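Local coordinates for protein malonyl CoA-ACP transacylase (Xanthomonas oryzae pv. oryzae, PDB 3K89) that probably transfers the malonyl group of malonyl-CoA to holo acyl carrier protein, supplying malonyl-ACP for fatty acid synthesis, at residues 96-101 against 114-119; 120-125 against 211-216. One frame throughout, in Å; residues are numbered along the deposited sequence.

Contact 1 of 2, residues 96-101 against 114-119; sequences GEYTAL and HLVRLR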
loop_
_atom_site.group_PDB
_atom_site.type_symbol
_atom_site.label_atom_id
_atom_site.label_comp_id
_atom_site.label_asym_id
_atom_site.label_seq_id
_atom_site.Cartn_x
_atom_site.Cartn_y
_atom_site.Cartn_z
ATOM N N GLY A 96 0.261 -0.242 -2.748
ATOM C CA GLY A 96 1.644 0.153 -3.036
ATOM C C GLY A 96 2.475 -0.910 -3.724
ATOM O O GLY A 96 3.457 -0.591 -4.386
ATOM N N GLU A 97 2.118 -2.171 -3.549
ATOM C CA GLU A 97 2.814 -3.250 -4.254
ATOM C C GLU A 97 2.641 -3.092 -5.772
ATOM O O GLU A 97 3.541 -3.417 -6.561
ATOM C CB GLU A 97 2.264 -4.589 -3.764
ATOM C CG GLU A 97 2.983 -5.833 -4.266
ATOM C CD GLU A 97 2.726 -7.004 -3.339
ATOM O OE1 GLU A 97 2.823 -6.814 -2.109
ATOM O OE2 GLU A 97 2.429 -8.116 -3.831
ATOM N N TYR A 98 1.474 -2.598 -6.190
ATOM C CA TYR A 98 1.262 -2.344 -7.619
ATOM C C TYR A 98 2.083 -1.159 -8.101
ATOM O O TYR A 98 2.660 -1.182 -9.196
ATOM C CB TYR A 98 -0.238 -2.098 -7.861
ATOM C CG TYR A 98 -1.049 -3.360 -7.657
ATOM C CD1 TYR A 98 -1.482 -3.758 -6.376
ATOM C CD2 TYR A 98 -1.424 -4.131 -8.755
ATOM C CE1 TYR A 98 -2.204 -4.932 -6.192
ATOM C CE2 TYR A 98 -2.153 -5.292 -8.589
ATOM C CZ TYR A 98 -2.543 -5.682 -7.313
ATOM O OH TYR A 98 -3.261 -6.833 -7.178
ATOM N N THR A 99 2.151 -0.124 -7.272
ATOM C CA THR A 99 3.011 1.013 -7.585
ATOM C C THR A 99 4.450 0.522 -7.776
ATOM O O THR A 99 5.117 0.944 -8.725
ATOM C CB THR A 99 2.933 2.065 -6.479
ATOM O OG1 THR A 99 1.550 2.247 -6.097
ATOM C CG2 THR A 99 3.494 3.391 -6.977
ATOM N N ALA A 100 4.910 -0.366 -6.894
ATOM C CA ALA A 100 6.267 -0.940 -6.980
ATOM C C ALA A 100 6.471 -1.685 -8.300
ATOM O O ALA A 100 7.525 -1.557 -8.932
ATOM C CB ALA A 100 6.530 -1.846 -5.809
ATOM N N LEU A 101 5.454 -2.434 -8.722
ATOM C CA LEU A 101 5.554 -3.192 -9.965
ATOM C C LEU A 101 5.620 -2.266 -11.183
ATOM O O LEU A 101 6.315 -2.580 -12.158
ATOM C CB LEU A 101 4.421 -4.215 -10.088
ATOM C CG LEU A 101 4.578 -5.368 -9.092
ATOM C CD1 LEU A 101 3.250 -6.109 -8.946
ATOM C CD2 LEU A 101 5.662 -6.350 -9.527
ATOM N N HIS A 114 -5.264 1.259 -14.662
ATOM C CA HIS A 114 -6.498 0.537 -15.026
ATOM C C HIS A 114 -6.734 -0.630 -14.061
ATOM O O HIS A 114 -7.850 -0.820 -13.535
ATOM C CB HIS A 114 -6.402 0.037 -16.468
ATOM C CG HIS A 114 -7.524 -0.871 -16.870
ATOM N ND1 HIS A 114 -8.838 -0.455 -16.912
ATOM C CD2 HIS A 114 -7.523 -2.163 -17.272
ATOM C CE1 HIS A 114 -9.601 -1.458 -17.309
ATOM N NE2 HIS A 114 -8.827 -2.505 -17.536
ATOM N N LEU A 115 -5.675 -1.387 -13.801
ATOM C CA LEU A 115 -5.790 -2.578 -12.992
ATOM C C LEU A 115 -6.245 -2.274 -11.561
ATOM O O LEU A 115 -7.055 -3.005 -11.007
ATOM C CB LEU A 115 -4.459 -3.334 -12.983
ATOM C CG LEU A 115 -4.406 -4.651 -12.196
ATOM C CD1 LEU A 115 -5.443 -5.656 -12.700
ATOM C CD2 LEU A 115 -2.995 -5.245 -12.247
ATOM N N VAL A 116 -5.700 -1.222 -10.960
ATOM C CA VAL A 116 -6.066 -0.931 -9.571
ATOM C C VAL A 116 -7.412 -0.227 -9.440
ATOM O O VAL A 116 -8.058 -0.336 -8.396
ATOM C CB VAL A 116 -4.940 -0.232 -8.772
ATOM C CG1 VAL A 116 -3.658 -1.080 -8.813
ATOM C CG2 VAL A 116 -4.703 1.203 -9.289
ATOM N N ARG A 117 -7.853 0.476 -10.488
ATOM C CA ARG A 117 -9.257 0.912 -10.521
ATOM C C ARG A 117 -10.167 -0.330 -10.463
ATOM O O ARG A 117 -11.117 -0.367 -9.661
ATOM C CB ARG A 117 -9.555 1.766 -11.765
ATOM C CG ARG A 117 -11.054 2.130 -11.916
ATOM C CD ARG A 117 -11.326 3.560 -11.557
ATOM N NE ARG A 117 -12.764 3.860 -11.459
ATOM C CZ ARG A 117 -13.508 4.398 -12.428
ATOM N NH1 ARG A 117 -12.982 4.706 -13.609
ATOM N NH2 ARG A 117 -14.806 4.629 -12.204
ATOM N N LEU A 118 -9.854 -1.345 -11.271
ATOM C CA LEU A 118 -10.601 -2.612 -11.246
ATOM C C LEU A 118 -10.476 -3.289 -9.889
ATOM O O LEU A 118 -11.475 -3.746 -9.327
ATOM C CB LEU A 118 -10.152 -3.569 -12.349
ATOM C CG LEU A 118 -10.456 -3.173 -13.791
ATOM C CD1 LEU A 118 -9.946 -4.262 -14.719
ATOM C CD2 LEU A 118 -11.957 -2.929 -14.003
ATOM N N ARG A 119 -9.255 -3.325 -9.341
ATOM C CA ARG A 119 -9.043 -3.930 -8.020
ATOM C C ARG A 119 -9.965 -3.306 -6.963
ATOM O O ARG A 119 -10.668 -4.027 -6.236
ATOM C CB ARG A 119 -7.559 -3.795 -7.602
ATOM C CG ARG A 119 -7.191 -4.440 -6.249
ATOM C CD ARG A 119 -5.672 -4.359 -6.075
ATOM N NE ARG A 119 -5.177 -4.889 -4.793
ATOM C CZ ARG A 119 -5.051 -4.178 -3.670
ATOM N NH1 ARG A 119 -5.450 -2.912 -3.630
ATOM N NH2 ARG A 119 -4.527 -4.744 -2.571
HETATM O O HOH W 1 -3.931 -7.708 -4.679
#
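Y98 reaches from helix 96-101 across to three side chains of 114-119, each meeting a different part of its ring. The helices run antiparallel, 166° between their directions and 10.9 Å apart at the axes. Y98 CB points toward the partner helix, and with CG anti to the carbonyl carbon (chi1 -69°) the ring lies against all three. V116 CG1 lies obliquely against its root, 3.7 Å from Y98 CG, while L115 CD2 comes to the ring edge, 3.8 Å from Y98 CE2. R119 comes obliquely to CE1, on the same side of the ring plane as V116; its extended chain leaves NE 3.3 Å from Y98 CE1, the guanidinium plane turned 54° from the ring. One water joins the polar ends, accepting from Y98 OH at 2.7 Å and from R119 NE at 3.1 Å, in the plane of both groups. R119 NH1 bonds to Q65, and NH2 to Q252 and to S94, the predicted active-site serine. The ring thus meets apolar groups at CG and CE2 and a polar chain at CE1 and OH, and the water together with these bonds fixes the rotation of a buried guanidinium beside the probable active site.

Contact 2 of 2, residues 120-125 against 211-216; sequences GQFMQA and ANQLGE
Q213 crosses the face of the F122 ring at a slant. Its CB sits over the ring face almost at the centre, 3.7 Å from the F122 centroid and 12° off the normal, a CH-pi contact. Because CG stands anti to the carbonyl carbon (chi1 -67°) and the chain is extended beyond it, the amide is carried toward the root of the phenylalanine. There CD comes within 3.9 Å of F122 CD1, and the amide plane is tilted 30° from that of the ring. The two ends of the amide then part: NE2 lies 3.8 Å from F122 CD1, whereas OE1 turns toward the backbone of helix 120-125, 3.8 Å from F122 CB. A water gives one hydrogen bond to Q213 OE1, at 2.6 Å, and another to F122 O, at 2.7 Å, tying the glutamine tip to the main chain from which the ring springs. The ring also packs against the backbone of the partner helix, with F122 CE2 3.6 Å from Q213 O and the N of L214 lying obliquely to it.

F122 belongs to helix 109-126 and Q213 to helix 208-219, where the ring also touches A210 and A217. Deeper in, M123 from the first helix and A211 from the second both rest on L253 of helix 242-254, while M123 and Q124 pack against helix 61-81 as well.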
loop_
_atom_site.group_PDB
_atom_site.type_symbol
_atom_site.label_atom_id
_atom_site.label_comp_id
_atom_site.label_asym_id
_atom_site.label_seq_id
_atom_site.Cartn_x
_atom_site.Cartn_y
_atom_site.Cartn_z
ATOM N N GLY A 120 -10.005 -1.980 -6.907
ATOM C CA GLY A 120 -10.892 -1.265 -5.998
ATOM C C GLY A 120 -12.354 -1.577 -6.254
ATOM O O GLY A 120 -13.098 -1.788 -5.312
ATOM N N GLN A 121 -12.750 -1.631 -7.524
ATOM C CA GLN A 121 -14.147 -1.970 -7.861
ATOM C C GLN A 121 -14.545 -3.356 -7.367
ATOM O O GLN A 121 -15.624 -3.542 -6.779
ATOM C CB GLN A 121 -14.388 -1.839 -9.374
ATOM C CG GLN A 121 -14.444 -0.389 -9.833
ATOM C CD GLN A 121 -14.561 -0.231 -11.359
ATOM O OE1 GLN A 121 -14.397 -1.187 -12.118
ATOM N NE2 GLN A 121 -14.841 0.994 -11.802
ATOM N N PHE A 122 -13.679 -4.336 -7.597
ATOM C CA PHE A 122 -13.983 -5.705 -7.202
ATOM C C PHE A 122 -14.079 -5.781 -5.689
ATOM O O PHE A 122 -14.966 -6.463 -5.162
ATOM C CB PHE A 122 -12.926 -6.705 -7.684
ATOM C CG PHE A 122 -12.747 -6.759 -9.190
ATOM C CD1 PHE A 122 -13.818 -6.518 -10.050
ATOM C CD2 PHE A 122 -11.512 -7.103 -9.737
ATOM C CE1 PHE A 122 -13.634 -6.580 -11.443
ATOM C CE2 PHE A 122 -11.324 -7.176 -11.118
ATOM C CZ PHE A 122 -12.385 -6.920 -11.967
ATOM N N MET A 123 -13.152 -5.105 -5.001
ATOM C CA MET A 123 -13.130 -5.097 -3.533
ATOM C C MET A 123 -14.396 -4.469 -2.965
ATOM O O MET A 123 -14.988 -5.001 -2.018
ATOM C CB MET A 123 -11.901 -4.347 -3.021
ATOM C CG MET A 123 -10.596 -5.083 -3.304
ATOM S SD MET A 123 -9.141 -4.029 -3.095
ATOM C CE MET A 123 -8.904 -4.117 -1.325
ATOM N N GLN A 124 -14.805 -3.347 -3.549
ATOM C CA GLN A 124 -15.974 -2.623 -3.068
ATOM C C GLN A 124 -17.247 -3.438 -3.241
ATOM O O GLN A 124 -18.113 -3.430 -2.359
ATOM C CB GLN A 124 -16.094 -1.270 -3.764
ATOM C CG GLN A 124 -17.112 -0.332 -3.131
ATOM C CD GLN A 124 -16.604 0.289 -1.840
ATOM O OE1 GLN A 124 -15.676 1.111 -1.857
ATOM N NE2 GLN A 124 -17.207 -0.095 -0.715
ATOM N N ALA A 125 -17.337 -4.146 -4.362
ATOM C CA ALA A 125 -18.511 -4.954 -4.691
ATOM C C ALA A 125 -18.617 -6.182 -3.799
ATOM O O ALA A 125 -19.722 -6.701 -3.577
ATOM C CB ALA A 125 -18.472 -5.367 -6.147
ATOM N N ALA A 211 -10.601 -11.608 -5.459
ATOM C CA ALA A 211 -9.241 -12.039 -5.837
ATOM C C ALA A 211 -9.227 -12.836 -7.135
ATOM O O ALA A 211 -8.317 -12.683 -7.958
ATOM C CB ALA A 211 -8.589 -12.839 -4.706
ATOM N N ASN A 212 -10.224 -13.700 -7.326
ATOM C CA ASN A 212 -10.344 -14.416 -8.601
ATOM C C ASN A 212 -10.642 -13.492 -9.773
ATOM O O ASN A 212 -10.057 -13.641 -10.852
ATOM C CB ASN A 212 -11.360 -15.552 -8.483
ATOM C CG ASN A 212 -10.868 -16.652 -7.555
ATOM O OD1 ASN A 212 -9.659 -16.842 -7.380
ATOM N ND2 ASN A 212 -11.805 -17.365 -6.930
ATOM N N GLN A 213 -11.499 -12.508 -9.547
ATOM C CA GLN A 213 -11.807 -11.504 -10.559
ATOM C C GLN A 213 -10.538 -10.739 -10.921
ATOM O O GLN A 213 -10.259 -10.501 -12.098
ATOM C CB GLN A 213 -12.862 -10.528 -10.066
ATOM C CG GLN A 213 -14.236 -11.138 -9.865
ATOM C CD GLN A 213 -15.179 -10.133 -9.279
ATOM O OE1 GLN A 213 -15.102 -9.811 -8.092
ATOM N NE2 GLN A 213 -16.054 -9.588 -10.115
ATOM N N LEU A 214 -9.786 -10.370 -9.884
ATOM C CA LEU A 214 -8.504 -9.687 -10.050
ATOM C C LEU A 214 -7.562 -10.518 -10.904
ATOM O O LEU A 214 -6.948 -9.988 -11.834
ATOM C CB LEU A 214 -7.867 -9.406 -8.682
ATOM C CG LEU A 214 -6.488 -8.722 -8.685
ATOM C CD1 LEU A 214 -6.605 -7.323 -9.204
ATOM C CD2 LEU A 214 -5.914 -8.716 -7.274
ATOM N N GLY A 215 -7.434 -11.808 -10.578
ATOM C CA GLY A 215 -6.582 -12.704 -11.357
ATOM C C GLY A 215 -6.933 -12.709 -12.830
ATOM O O GLY A 215 -6.046 -12.695 -13.682
ATOM N N GLU A 216 -8.227 -12.752 -13.136
ATOM C CA GLU A 216 -8.646 -12.721 -14.545
ATOM C C GLU A 216 -8.304 -11.389 -15.230
ATOM O O GLU A 216 -7.900 -11.370 -16.396
ATOM C CB GLU A 216 -10.139 -13.031 -14.670
ATOM C CG GLU A 216 -10.490 -14.439 -14.160
ATOM C CD GLU A 216 -11.980 -14.753 -14.240
ATOM O OE1 GLU A 216 -12.386 -15.819 -13.726
ATOM O OE2 GLU A 216 -12.742 -13.940 -14.810
HETATM O O HOH W 2 -16.394 -8.458 -6.289
#

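Overall arrangement
Helix 109-126 is shared by both contacts, which follow one another along the chain, contact 1 closing at R119 and contact 2 opening at G120. Their centres lie 12 Å apart, on the same side of the chain's centre. L214 of helix 208-219 connects them: its CD2 is 3.3 Å from Y98 OH, and its CD1 packs on L115 and R119. Contact 1 is the more central, next to S94 and H203, the predicted active-site residues, and including G96 of a probable nucleophile elbow; contact 2 lies further out, partly exposed. One helix of the acyl transferase domain is thereby packed against helix 95-103, which begins within the elbow, and, farther along, against helix 208-219.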